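Local coordinates for Hpy188I (Helicobacter pylori, PDB 3OQG), which cleaves double-stranded DNA as a restriction endonuclease of the GIY-YIG nuclease family, in a reaction that probably depends on a bound divalent metal ion, at residues A[39-44]-A[72-77]; A[47-50]-A[55-58]; A[81-86]-A[92-97]; A[142-147]-A[159-164]. One frame throughout, in Å; residues are numbered along the deposited sequence.

Contact 1: A[39-44]-A[72-77]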
# COMPACT_ATOMS: atom_id res chain seq x y z
N GLU A 39 25.32 -8.35 -6.64
CA GLU A 39 26.14 -8.88 -5.53
C GLU A 39 25.44 -8.80 -4.17
O GLU A 39 25.74 -9.61 -3.29
CB GLU A 39 27.52 -8.20 -5.46
CG GLU A 39 27.55 -6.73 -5.88
CD GLU A 39 28.89 -6.07 -5.62
OE1 GLU A 39 29.00 -4.85 -5.88
OE2 GLU A 39 29.82 -6.75 -5.14
N TYR A 40 24.52 -7.85 -4.01
CA TYR A 40 23.73 -7.71 -2.78
C TYR A 40 22.50 -8.64 -2.72
O TYR A 40 21.90 -8.78 -1.68
CB TYR A 40 23.20 -6.29 -2.62
CG TYR A 40 24.26 -5.24 -2.40
CD1 TYR A 40 24.63 -4.85 -1.12
CD2 TYR A 40 24.88 -4.62 -3.48
CE1 TYR A 40 25.59 -3.87 -0.91
CE2 TYR A 40 25.86 -3.65 -3.29
CZ TYR A 40 26.20 -3.28 -2.00
OH TYR A 40 27.17 -2.31 -1.81
N PHE A 41 22.14 -9.22 -3.86
CA PHE A 41 20.96 -10.06 -3.98
C PHE A 41 21.34 -11.53 -4.05
O PHE A 41 22.39 -11.89 -4.62
CB PHE A 41 20.16 -9.69 -5.23
CG PHE A 41 19.35 -8.44 -5.07
CD1 PHE A 41 17.96 -8.51 -4.99
CD2 PHE A 41 19.97 -7.20 -4.98
CE1 PHE A 41 17.20 -7.36 -4.82
CE2 PHE A 41 19.25 -6.06 -4.82
CZ PHE A 41 17.85 -6.12 -4.74
N ASN A 42 20.48 -12.36 -3.48
CA ASN A 42 20.67 -13.80 -3.50
C ASN A 42 19.34 -14.46 -3.91
O ASN A 42 18.26 -14.00 -3.54
CB ASN A 42 21.08 -14.30 -2.13
CG ASN A 42 22.33 -13.61 -1.61
OD1 ASN A 42 22.28 -12.86 -0.63
ND2 ASN A 42 23.46 -13.86 -2.26
N LEU A 43 19.42 -15.52 -4.70
CA LEU A 43 18.23 -16.29 -5.08
C LEU A 43 17.45 -16.72 -3.84
O LEU A 43 18.01 -17.34 -2.91
CB LEU A 43 18.65 -17.53 -5.88
CG LEU A 43 17.53 -18.39 -6.45
CD1 LEU A 43 16.68 -17.60 -7.44
CD2 LEU A 43 18.17 -19.58 -7.12
N LEU A 44 16.16 -16.41 -3.84
CA LEU A 44 15.29 -16.67 -2.68
C LEU A 44 14.33 -17.82 -2.92
O LEU A 44 14.17 -18.68 -2.06
CB LEU A 44 14.53 -15.39 -2.32
CG LEU A 44 13.54 -15.49 -1.15
CD1 LEU A 44 14.22 -15.91 0.14
CD2 LEU A 44 12.76 -14.17 -1.00
N VAL A 72 13.77 -6.25 -0.71
CA VAL A 72 13.62 -5.88 -2.09
C VAL A 72 13.76 -7.17 -2.90
O VAL A 72 14.62 -8.02 -2.61
CB VAL A 72 14.65 -4.83 -2.54
CG1 VAL A 72 14.42 -4.44 -4.00
CG2 VAL A 72 14.60 -3.61 -1.63
N TYR A 73 12.88 -7.35 -3.88
CA TYR A 73 12.94 -8.52 -4.75
C TYR A 73 12.98 -8.16 -6.22
O TYR A 73 12.55 -7.07 -6.63
CB TYR A 73 11.78 -9.48 -4.48
CG TYR A 73 10.42 -8.88 -4.70
CD1 TYR A 73 9.70 -8.35 -3.64
CD2 TYR A 73 9.83 -8.87 -5.97
CE1 TYR A 73 8.42 -7.79 -3.84
CE2 TYR A 73 8.57 -8.37 -6.18
CZ TYR A 73 7.87 -7.81 -5.13
OH TYR A 73 6.64 -7.28 -5.34
N VAL A 74 13.54 -9.08 -7.01
CA VAL A 74 13.61 -8.96 -8.46
C VAL A 74 13.05 -10.25 -9.03
O VAL A 74 13.50 -11.33 -8.65
CB VAL A 74 15.07 -8.75 -8.97
CG1 VAL A 74 15.09 -8.46 -10.50
CG2 VAL A 74 15.76 -7.61 -8.16
N PHE A 75 12.04 -10.12 -9.90
CA PHE A 75 11.45 -11.22 -10.65
C PHE A 75 12.18 -11.32 -11.98
O PHE A 75 12.21 -10.36 -12.76
CB PHE A 75 9.97 -10.96 -10.92
CG PHE A 75 9.05 -11.17 -9.73
CD1 PHE A 75 9.52 -11.55 -8.47
CD2 PHE A 75 7.69 -10.95 -9.88
CE1 PHE A 75 8.65 -11.77 -7.40
CE2 PHE A 75 6.81 -11.15 -8.80
CZ PHE A 75 7.30 -11.55 -7.57
N VAL A 76 12.74 -12.49 -12.24
CA VAL A 76 13.53 -12.72 -13.45
C VAL A 76 12.91 -13.88 -14.21
O VAL A 76 12.64 -14.95 -13.63
CB VAL A 76 15.00 -13.00 -13.10
CG1 VAL A 76 15.85 -13.29 -14.36
CG2 VAL A 76 15.56 -11.84 -12.32
N ILE A 77 12.71 -13.69 -15.50
CA ILE A 77 12.09 -14.70 -16.36
C ILE A 77 12.99 -14.92 -17.56
O ILE A 77 13.24 -13.99 -18.33
CB ILE A 77 10.69 -14.28 -16.84
CG1 ILE A 77 9.79 -13.92 -15.67
CG2 ILE A 77 10.09 -15.40 -17.75
CD1 ILE A 77 8.41 -13.36 -16.07
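Phe-41 lays one corner of its ring against the start of strand 71-77, overlapping Val-72 and Val-74. Its CE1 lies 3.6 Å from Val-74 CG2, a methyl that approaches obliquely, the two side chains running about perpendicular. At the ring edge, and in its plane, Val-72 CG1 is 3.9 Å from Phe-41 CZ. Between these two methyls the same corner meets backbone: Phe-41 CE1 is 3.5 Å from Val-72 O, and the CA of Tyr-73 sits near the ring plane at 4.4 Å from CE1. The ring therefore bridges alternate residues, Val-72 and Val-74, while the CB of Tyr-73 points away from it. The CA atoms of Phe-41 and Tyr-73 are 8.2 Å apart, a gap the ring fills; CG anti to the carbonyl carbon (chi1 -77°) turns it toward the strand. No hydrogen bond crosses, and the contact is buried and, apart from the approach to Val-72 O, apolar. Phe-35 meets the Phe-41 ring edge-to-face, and Ile-162 of the second subunit packs on it. The two segments are not neighbours in the five-stranded antiparallel sheet: strand 129-134 lies between strands 42-50 and 71-77, pairing with Asn-42 through Ala-133 and with Val-72 through Phe-134.

Contact 2: A[47-50]-A[55-58]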
# COMPACT_ATOMS: atom_id res chain seq x y z
N LEU A 47 8.79 -18.86 -8.50
CA LEU A 47 7.34 -18.87 -8.63
C LEU A 47 6.95 -19.73 -9.83
O LEU A 47 7.47 -19.55 -10.94
CB LEU A 47 6.79 -17.45 -8.83
CG LEU A 47 7.30 -16.39 -7.84
CD1 LEU A 47 6.67 -15.01 -8.09
CD2 LEU A 47 7.09 -16.87 -6.39
N VAL A 48 6.04 -20.66 -9.59
CA VAL A 48 5.59 -21.59 -10.62
C VAL A 48 4.14 -21.30 -11.00
O VAL A 48 3.24 -21.46 -10.16
CB VAL A 48 5.67 -23.03 -10.11
CG1 VAL A 48 5.29 -23.98 -11.23
CG2 VAL A 48 7.07 -23.34 -9.54
N PRO A 49 3.90 -20.87 -12.26
CA PRO A 49 2.52 -20.61 -12.67
C PRO A 49 1.70 -21.87 -12.67
O PRO A 49 2.16 -22.93 -13.13
CB PRO A 49 2.66 -20.09 -14.11
CG PRO A 49 4.01 -19.57 -14.15
CD PRO A 49 4.83 -20.50 -13.34
N ASN A 50 0.50 -21.74 -12.12
CA ASN A 50 -0.49 -22.78 -12.16
C ASN A 50 -1.76 -22.20 -12.79
O ASN A 50 -2.63 -21.66 -12.10
CB ASN A 50 -0.73 -23.34 -10.77
CG ASN A 50 -1.64 -24.56 -10.79
OD1 ASN A 50 -2.48 -24.72 -11.70
ND2 ASN A 50 -1.52 -25.38 -9.76
N LYS A 55 -3.09 -19.12 -10.19
CA LYS A 55 -2.25 -18.72 -9.08
C LYS A 55 -0.82 -19.09 -9.36
O LYS A 55 -0.54 -19.91 -10.24
CB LYS A 55 -2.70 -19.40 -7.77
CG LYS A 55 -2.37 -20.87 -7.70
CD LYS A 55 -2.90 -21.52 -6.43
CE LYS A 55 -2.31 -20.94 -5.14
NZ LYS A 55 -2.79 -21.65 -3.89
N LEU A 56 0.06 -18.51 -8.56
CA LEU A 56 1.47 -18.84 -8.50
C LEU A 56 1.81 -19.69 -7.27
O LEU A 56 1.44 -19.36 -6.15
CB LEU A 56 2.28 -17.58 -8.40
CG LEU A 56 2.04 -16.56 -9.52
CD1 LEU A 56 2.54 -15.17 -9.13
CD2 LEU A 56 2.67 -17.05 -10.80
N GLU A 57 2.53 -20.77 -7.51
CA GLU A 57 3.03 -21.62 -6.43
C GLU A 57 4.46 -21.21 -6.13
O GLU A 57 5.08 -20.55 -6.95
CB GLU A 57 2.99 -23.08 -6.84
CG GLU A 57 1.58 -23.57 -7.14
CD GLU A 57 1.53 -24.87 -7.89
OE1 GLU A 57 2.57 -25.34 -8.43
OE2 GLU A 57 0.43 -25.42 -7.99
N ILE A 58 4.99 -21.60 -4.97
CA ILE A 58 6.35 -21.20 -4.58
C ILE A 58 7.24 -22.42 -4.38
O ILE A 58 6.87 -23.38 -3.66
CB ILE A 58 6.38 -20.37 -3.27
CG1 ILE A 58 5.62 -19.04 -3.43
CG2 ILE A 58 7.83 -20.10 -2.76
CD1 ILE A 58 5.28 -18.38 -2.11
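A beta hairpin joins strands 42-50 and 55-60, and its end nearest the turn pairs Val-48 with Glu-57 and Asn-50 with Lys-55. These are the hydrogen-bonded pairs of the antiparallel register; Leu-47 with Ile-58 and Pro-49 with Leu-56 are the non-hydrogen-bonded ones. The bonds of the first pair are matched, Val-48 N to Glu-57 O and Glu-57 N to Val-48 O both measuring 2.8 Å. Nearer the turn the pairing is less even: Asn-50 N reaches Lys-55 O at 2.8 Å, whereas the return bond from Lys-55 N to Asn-50 O stretches to 3.2 Å. Pro-49 has no N-H, but it falls in a non-hydrogen-bonded pair, where none is needed across the hairpin.

On the face bearing Val-48, Asn-50, Lys-55 and Glu-57, a diagonal side-chain bond is added. In one of the two modelled conformers of Glu-57, Asn-50 ND2 donates to Glu-57 OE2 (2.6 Å), the Asn-50 CG lying anti to its backbone N (chi1 -173°). There the carboxylate oxygen lies close to the amide plane, while the amide meets it from above the carboxylate plane; the two planes stand 88° apart. Asn-50 OD1 accepts from Leu-53 N inside the turn.

The face of Leu-47, Pro-49, Leu-56 and Ile-58 is apolar. Leu-47 and Ile-58 lie side by side, Leu-47 CD2 being 4.0 Å from Ile-58 CG1, and Leu-56 CD2 touches Pro-49 CA. Helix 91-98 covers Leu-47 and Ile-58 through Val-95, helix 113-125 covers Pro-49 and Leu-56, and strand 129-134 flanks strand 42-50 on its other edge.

Contact 3: A[81-86]-A[92-97]. With nucleotides of chain C.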
# COMPACT_ATOMS: atom_id res chain seq x y z
N ILE A 81 14.89 -9.15 -16.42
CA ILE A 81 14.26 -8.52 -15.26
C ILE A 81 12.85 -8.07 -15.63
O ILE A 81 12.67 -7.17 -16.46
CB ILE A 81 15.09 -7.35 -14.73
CG1 ILE A 81 16.41 -7.88 -14.19
CG2 ILE A 81 14.32 -6.57 -13.63
CD1 ILE A 81 17.39 -6.80 -13.76
N PHE A 82 11.86 -8.70 -15.02
CA PHE A 82 10.46 -8.38 -15.27
C PHE A 82 10.00 -7.27 -14.33
O PHE A 82 9.29 -6.37 -14.73
CB PHE A 82 9.59 -9.63 -15.08
CG PHE A 82 8.13 -9.34 -14.97
CD1 PHE A 82 7.37 -9.11 -16.11
CD2 PHE A 82 7.51 -9.27 -13.73
CE1 PHE A 82 5.98 -8.81 -16.01
CE2 PHE A 82 6.13 -9.01 -13.62
CZ PHE A 82 5.37 -8.79 -14.76
N LYS A 83 10.39 -7.36 -13.07
CA LYS A 83 10.09 -6.32 -12.10
C LYS A 83 11.01 -6.30 -10.89
O LYS A 83 11.68 -7.28 -10.59
CB LYS A 83 8.60 -6.36 -11.69
CG LYS A 83 8.22 -7.16 -10.51
CD LYS A 83 6.79 -6.78 -10.02
CE LYS A 83 6.70 -5.56 -9.08
NZ LYS A 83 5.30 -5.33 -8.55
N ILE A 84 11.03 -5.15 -10.23
CA ILE A 84 11.68 -4.93 -8.96
C ILE A 84 10.59 -4.43 -8.04
O ILE A 84 9.83 -3.54 -8.43
CB ILE A 84 12.83 -3.91 -9.03
CG1 ILE A 84 13.90 -4.37 -10.03
CG2 ILE A 84 13.42 -3.67 -7.63
CD1 ILE A 84 14.85 -3.27 -10.48
N GLY A 85 10.47 -5.03 -6.86
CA GLY A 85 9.48 -4.63 -5.87
C GLY A 85 9.99 -4.74 -4.46
O GLY A 85 11.14 -5.08 -4.23
N HIS A 86 9.13 -4.45 -3.49
CA HIS A 86 9.50 -4.62 -2.10
C HIS A 86 8.31 -5.11 -1.29
O HIS A 86 7.13 -4.98 -1.71
CB HIS A 86 10.03 -3.31 -1.52
CG HIS A 86 8.94 -2.39 -1.06
ND1 HIS A 86 8.24 -1.57 -1.92
CD2 HIS A 86 8.36 -2.23 0.15
CE1 HIS A 86 7.33 -0.90 -1.25
NE2 HIS A 86 7.35 -1.31 0.01
N THR A 92 6.37 -14.96 0.96
CA THR A 92 5.21 -15.83 0.85
C THR A 92 3.92 -14.99 0.87
O THR A 92 3.01 -15.24 0.09
CB THR A 92 5.19 -16.89 1.97
OG1 THR A 92 5.32 -16.26 3.25
CG2 THR A 92 6.34 -17.87 1.77
N LYS A 93 3.86 -14.03 1.78
CA LYS A 93 2.70 -13.13 1.87
C LYS A 93 2.59 -12.22 0.63
O LYS A 93 1.48 -11.95 0.13
CB LYS A 93 2.73 -12.32 3.17
CG LYS A 93 2.47 -13.16 4.42
CD LYS A 93 2.23 -12.24 5.60
CE LYS A 93 2.22 -12.95 6.90
NZ LYS A 93 2.01 -11.95 8.00
N ARG A 94 3.72 -11.73 0.14
CA ARG A 94 3.69 -10.91 -1.07
C ARG A 94 3.17 -11.72 -2.25
O ARG A 94 2.42 -11.21 -3.07
CB ARG A 94 5.06 -10.29 -1.39
CG ARG A 94 5.05 -9.37 -2.64
CD ARG A 94 4.14 -8.15 -2.43
NE ARG A 94 3.92 -7.29 -3.59
CZ ARG A 94 2.88 -7.38 -4.43
NH1 ARG A 94 1.98 -8.32 -4.28
NH2 ARG A 94 2.73 -6.49 -5.41
N VAL A 95 3.60 -12.98 -2.37
CA VAL A 95 3.06 -13.86 -3.42
C VAL A 95 1.56 -14.11 -3.23
O VAL A 95 0.82 -14.09 -4.21
CB VAL A 95 3.86 -15.16 -3.50
CG1 VAL A 95 3.18 -16.16 -4.50
CG2 VAL A 95 5.30 -14.83 -3.91
N GLN A 96 1.12 -14.39 -2.00
CA GLN A 96 -0.30 -14.45 -1.60
C GLN A 96 -1.05 -13.24 -2.18
O GLN A 96 -2.07 -13.35 -2.86
CB GLN A 96 -0.30 -14.46 -0.07
CG GLN A 96 -1.57 -14.80 0.63
CD GLN A 96 -1.22 -15.00 2.12
OE1 GLN A 96 -1.70 -14.28 2.98
NE2 GLN A 96 -0.26 -15.92 2.40
N SER A 97 -0.48 -12.06 -1.95
CA SER A 97 -1.03 -10.81 -2.49
C SER A 97 -1.09 -10.84 -4.03
O SER A 97 -2.14 -10.56 -4.63
CB SER A 97 -0.23 -9.62 -1.96
OG SER A 97 -0.82 -8.38 -2.38
P DG C 6 5.07 -3.47 -5.25
OP1 DG C 6 6.54 -3.57 -5.12
OP2 DG C 6 4.34 -4.33 -6.22
O5' DG C 6 4.44 -3.66 -3.80
C5' DG C 6 4.52 -2.60 -2.85
C4' DG C 6 3.50 -2.78 -1.75
O4' DG C 6 2.15 -2.69 -2.28
C3' DG C 6 3.59 -4.12 -1.02
O3' DG C 6 3.60 -3.89 0.38
C2' DG C 6 2.31 -4.84 -1.43
C1' DG C 6 1.38 -3.66 -1.59
N9 DG C 6 0.16 -3.93 -2.34
C8 DG C 6 0.04 -4.33 -3.65
N7 DG C 6 -1.20 -4.55 -4.00
C5 DG C 6 -1.94 -4.25 -2.87
C6 DG C 6 -3.35 -4.31 -2.63
O6 DG C 6 -4.25 -4.67 -3.41
N1 DG C 6 -3.66 -3.91 -1.33
C2 DG C 6 -2.75 -3.53 -0.38
N2 DG C 6 -3.23 -3.20 0.83
N3 DG C 6 -1.45 -3.47 -0.59
C4 DG C 6 -1.12 -3.84 -1.84
P DA C 7 3.70 -5.11 1.40
OP1 DA C 7 4.79 -4.80 2.35
OP2 DA C 7 3.72 -6.39 0.64
O5' DA C 7 2.32 -5.04 2.19
C5' DA C 7 1.94 -3.84 2.87
C4' DA C 7 0.72 -4.06 3.72
O4' DA C 7 -0.44 -4.26 2.88
C3' DA C 7 0.77 -5.25 4.67
O3' DA C 7 0.24 -4.87 5.94
C2' DA C 7 -0.10 -6.30 3.99
C1' DA C 7 -1.10 -5.48 3.20
N9 DA C 7 -1.49 -6.11 1.94
C8 DA C 7 -0.68 -6.42 0.87
N7 DA C 7 -1.30 -6.99 -0.13
C5 DA C 7 -2.62 -7.08 0.30
C6 DA C 7 -3.77 -7.61 -0.29
N6 DA C 7 -3.80 -8.17 -1.51
N1 DA C 7 -4.93 -7.54 0.41
C2 DA C 7 -4.90 -6.98 1.63
N3 DA C 7 -3.88 -6.45 2.30
C4 DA C 7 -2.75 -6.54 1.57
P DC C 9 -5.51 -8.22 9.65
OP1 DC C 9 -6.36 -7.39 10.55
OP2 DC C 9 -4.33 -8.93 10.20
O5' DC C 9 -6.45 -9.27 8.91
C5' DC C 9 -7.60 -8.85 8.19
C4' DC C 9 -8.22 -10.01 7.45
O4' DC C 9 -7.42 -10.46 6.33
C3' DC C 9 -8.51 -11.26 8.30
O3' DC C 9 -9.91 -11.47 8.39
C2' DC C 9 -7.91 -12.40 7.50
C1' DC C 9 -7.81 -11.80 6.11
N1 DC C 9 -6.80 -12.46 5.25
C2 DC C 9 -7.24 -13.15 4.13
O2 DC C 9 -8.46 -13.14 3.86
N3 DC C 9 -6.35 -13.79 3.35
C4 DC C 9 -5.05 -13.76 3.67
N4 DC C 9 -4.21 -14.43 2.88
C5 DC C 9 -4.57 -13.04 4.80
C6 DC C 9 -5.47 -12.41 5.56
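Lys-83 and Arg-94 converge on one phosphate of the DNA, at the active-site side of the GIY-YIG fold; Lys-83, Ile-84 and Gly-85 probably occupy the place of the family's YIG motif. Charged hydrogen bonds centre on a single oxygen: OP2 of DG6 of chain C accepts from Lys-83 NZ at 2.7 Å and from Arg-94 NH2 at 2.8 Å, the latter with an N-H...O angle of 162°. Their cationic atoms are 4.2 Å apart, a closeness the shared anion would offset. Bends at chi3 of Lys-83 and chi2 of Arg-94 (64°) bring both ends to it.

Backbone contributes a further hydrogen bond. His-86 N reaches OP1 of DG6 of chain C at 3.2 Å, and Gly-85 CA is equally close to that oxygen, so the backbone lies directly against the phosphate. Lys-83 belongs to a classic beta bulge with Phe-82, both facing Phe-75, just before Gly-85 and His-86.

Second-shell bonds orient the cations: Tyr-98 OH bonds Lys-83 NZ, its ring makes a cation-pi contact with Arg-94, and Asn-115 accepts from Arg-94 NH1. His-86, a calcium-site residue in a structure of this protein, bonds through ND1 to Glu-159 of the second subunit.

Packing and base contacts come from the helix. C2' of DG6 of chain C lies over one guanidinium face, toward its rim, 3.6 Å from Arg-94 NE. One turn on, Ser-97 OG donates to N7 of DA7 of chain C at 2.7 Å.

Contact 4: A[142-147]-A[159-164]. With NA (sodium ion), chain E.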
# COMPACT_ATOMS: atom_id res chain seq x y z
N THR A 142 12.20 3.94 18.62
CA THR A 142 11.44 4.05 19.85
C THR A 142 10.06 4.65 19.58
O THR A 142 9.93 5.60 18.80
CB THR A 142 12.18 4.92 20.88
OG1 THR A 142 13.46 4.34 21.14
CG2 THR A 142 11.39 5.00 22.19
N LEU A 143 9.05 4.06 20.21
CA LEU A 143 7.69 4.57 20.14
C LEU A 143 7.08 4.41 21.53
O LEU A 143 6.99 3.30 22.04
CB LEU A 143 6.84 3.79 19.13
CG LEU A 143 7.05 4.06 17.64
CD1 LEU A 143 6.24 3.06 16.83
CD2 LEU A 143 6.66 5.49 17.27
N PHE A 144 6.70 5.53 22.13
CA PHE A 144 6.04 5.52 23.43
C PHE A 144 6.88 4.76 24.46
O PHE A 144 6.36 3.95 25.24
CB PHE A 144 4.63 4.94 23.29
CG PHE A 144 3.89 5.49 22.10
CD1 PHE A 144 3.58 6.84 22.02
CD2 PHE A 144 3.52 4.66 21.05
CE1 PHE A 144 2.90 7.36 20.93
CE2 PHE A 144 2.84 5.16 19.94
CZ PHE A 144 2.53 6.52 19.88
N GLY A 145 8.19 5.01 24.44
CA GLY A 145 9.12 4.42 25.40
C GLY A 145 9.44 2.94 25.21
O GLY A 145 10.09 2.35 26.06
N LYS A 146 9.01 2.35 24.10
CA LYS A 146 9.35 0.96 23.80
C LYS A 146 10.17 0.90 22.52
O LYS A 146 9.99 1.72 21.62
CB LYS A 146 8.09 0.10 23.68
CG LYS A 146 8.37 -1.33 23.23
CD LYS A 146 7.23 -2.29 23.52
CE LYS A 146 7.47 -3.62 22.81
NZ LYS A 146 6.23 -4.44 22.68
N THR A 147 11.08 -0.08 22.45
CA THR A 147 12.00 -0.20 21.32
C THR A 147 11.56 -1.30 20.35
O THR A 147 11.07 -2.36 20.76
CB THR A 147 13.44 -0.48 21.81
OG1 THR A 147 13.85 0.57 22.70
CG2 THR A 147 14.41 -0.56 20.64
N GLU A 159 0.71 3.15 14.28
CA GLU A 159 -0.71 2.92 14.02
C GLU A 159 -1.13 1.56 14.59
O GLU A 159 -2.22 1.43 15.17
CB GLU A 159 -0.97 2.93 12.53
CG GLU A 159 -2.38 2.51 12.11
CD GLU A 159 -2.42 2.06 10.68
OE1 GLU A 159 -1.92 0.95 10.39
OE2 GLU A 159 -2.91 2.80 9.82
N ASN A 160 -0.28 0.57 14.40
CA ASN A 160 -0.56 -0.77 14.90
C ASN A 160 -0.65 -0.84 16.42
O ASN A 160 -1.58 -1.43 16.97
CB ASN A 160 0.50 -1.75 14.40
CG ASN A 160 0.29 -3.13 14.95
OD1 ASN A 160 1.00 -3.55 15.85
ND2 ASN A 160 -0.73 -3.81 14.46
N VAL A 161 0.33 -0.23 17.09
CA VAL A 161 0.39 -0.17 18.54
C VAL A 161 -0.85 0.53 19.10
O VAL A 161 -1.50 0.05 20.04
CB VAL A 161 1.68 0.54 19.02
CG1 VAL A 161 1.66 0.82 20.51
CG2 VAL A 161 2.92 -0.30 18.67
N ILE A 162 -1.18 1.66 18.48
CA ILE A 162 -2.33 2.46 18.90
C ILE A 162 -3.64 1.70 18.70
O ILE A 162 -4.48 1.70 19.60
CB ILE A 162 -2.33 3.82 18.15
CG1 ILE A 162 -1.21 4.71 18.69
CG2 ILE A 162 -3.68 4.53 18.31
CD1 ILE A 162 -0.91 5.96 17.83
N LEU A 163 -3.82 1.06 17.55
CA LEU A 163 -5.08 0.37 17.24
C LEU A 163 -5.28 -0.87 18.12
O LEU A 163 -6.39 -1.16 18.59
CB LEU A 163 -5.12 -0.06 15.77
CG LEU A 163 -6.00 0.72 14.81
CD1 LEU A 163 -5.96 0.04 13.42
CD2 LEU A 163 -7.44 0.82 15.32
N GLU A 164 -4.20 -1.61 18.32
CA GLU A 164 -4.29 -2.78 19.19
C GLU A 164 -4.60 -2.35 20.64
O GLU A 164 -5.35 -3.03 21.33
CB GLU A 164 -3.06 -3.68 19.05
CG GLU A 164 -3.16 -4.55 17.77
CD GLU A 164 -2.08 -5.60 17.64
OE1 GLU A 164 -1.79 -6.00 16.49
OE2 GLU A 164 -1.53 -6.05 18.67
NA NA E . -4.16 1.91 8.10
O HOH W 1 -2.43 0.40 7.58
O HOH W 2 -5.01 -0.45 8.70
O HOH W 3 -6.40 2.37 8.75
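Phe-144, Val-161 and Ile-162 supply most of the surface buried where a hairpin turn meets helix 154-170. Phe-144 contributes the largest share: its ring reaches the helix with CZ 4.0 Å from Ile-162 CD1 and CD2 4.3 Å from Val-161 CG1. Both methyls come in obliquely, and the side chains of Phe-144 and Ile-162 run roughly at right angles. Although the CB of Ile-162 is not directed at the turn, its extended CG1-CD1 arm comes nearer, whereas the CB of Val-161 is directed at the turn and its CG1 makes the contact.

Phe-144 stands in a type I' turn from Leu-143 to Lys-146, with positive phi (54°) at Phe-144 and also at Gly-145. Two backbone bonds close it: Leu-143 N to Lys-146 O at 2.9 Å and Lys-146 N to Leu-143 O at 3.0 Å. This fixes the base from which the ring projects.

Glu-159, one turn before Ile-162, points its CB away from the hairpin. Its OE2 binds the sodium ion at 2.3 Å alongside three waters and DNA phosphates; calcium is seen at this residue in another structure.

Phe-144 also meets rings of the second subunit, edge-to-face with Tyr-37 and Tyr-40. Phe-144 of the small hairpin of strands 140-143 and 146-149 and Val-161 and Ile-162 of helix 154-170 thus together face that subunit, with Tyr-148 of strand 146-149 packing on Val-161.

Contacts 1, 2 and 3 all reach the five-stranded sheet; helix 91-98 belongs to contact 3 and packs on residues of 1 and 2. Contact 4 lies apart, its centre about 32 Å from that of contact 1. Strand 42-50 serves contacts 1 and 2, which touch where Phe-75 CZ packs 3.6 Å from Leu-47 CD1. Contacts 1 and 3 are buried; 2 and 4 are partly so. Their chemistry follows: contact 1 is largely apolar, contact 2 rests on backbone pairing, contact 3 gathers Lys-83 and Arg-94 around one DNA phosphate, and contact 4 is apolar packing beside a metal ligand. Contacts 3 and 4, far apart within one chain, come together across the dimer.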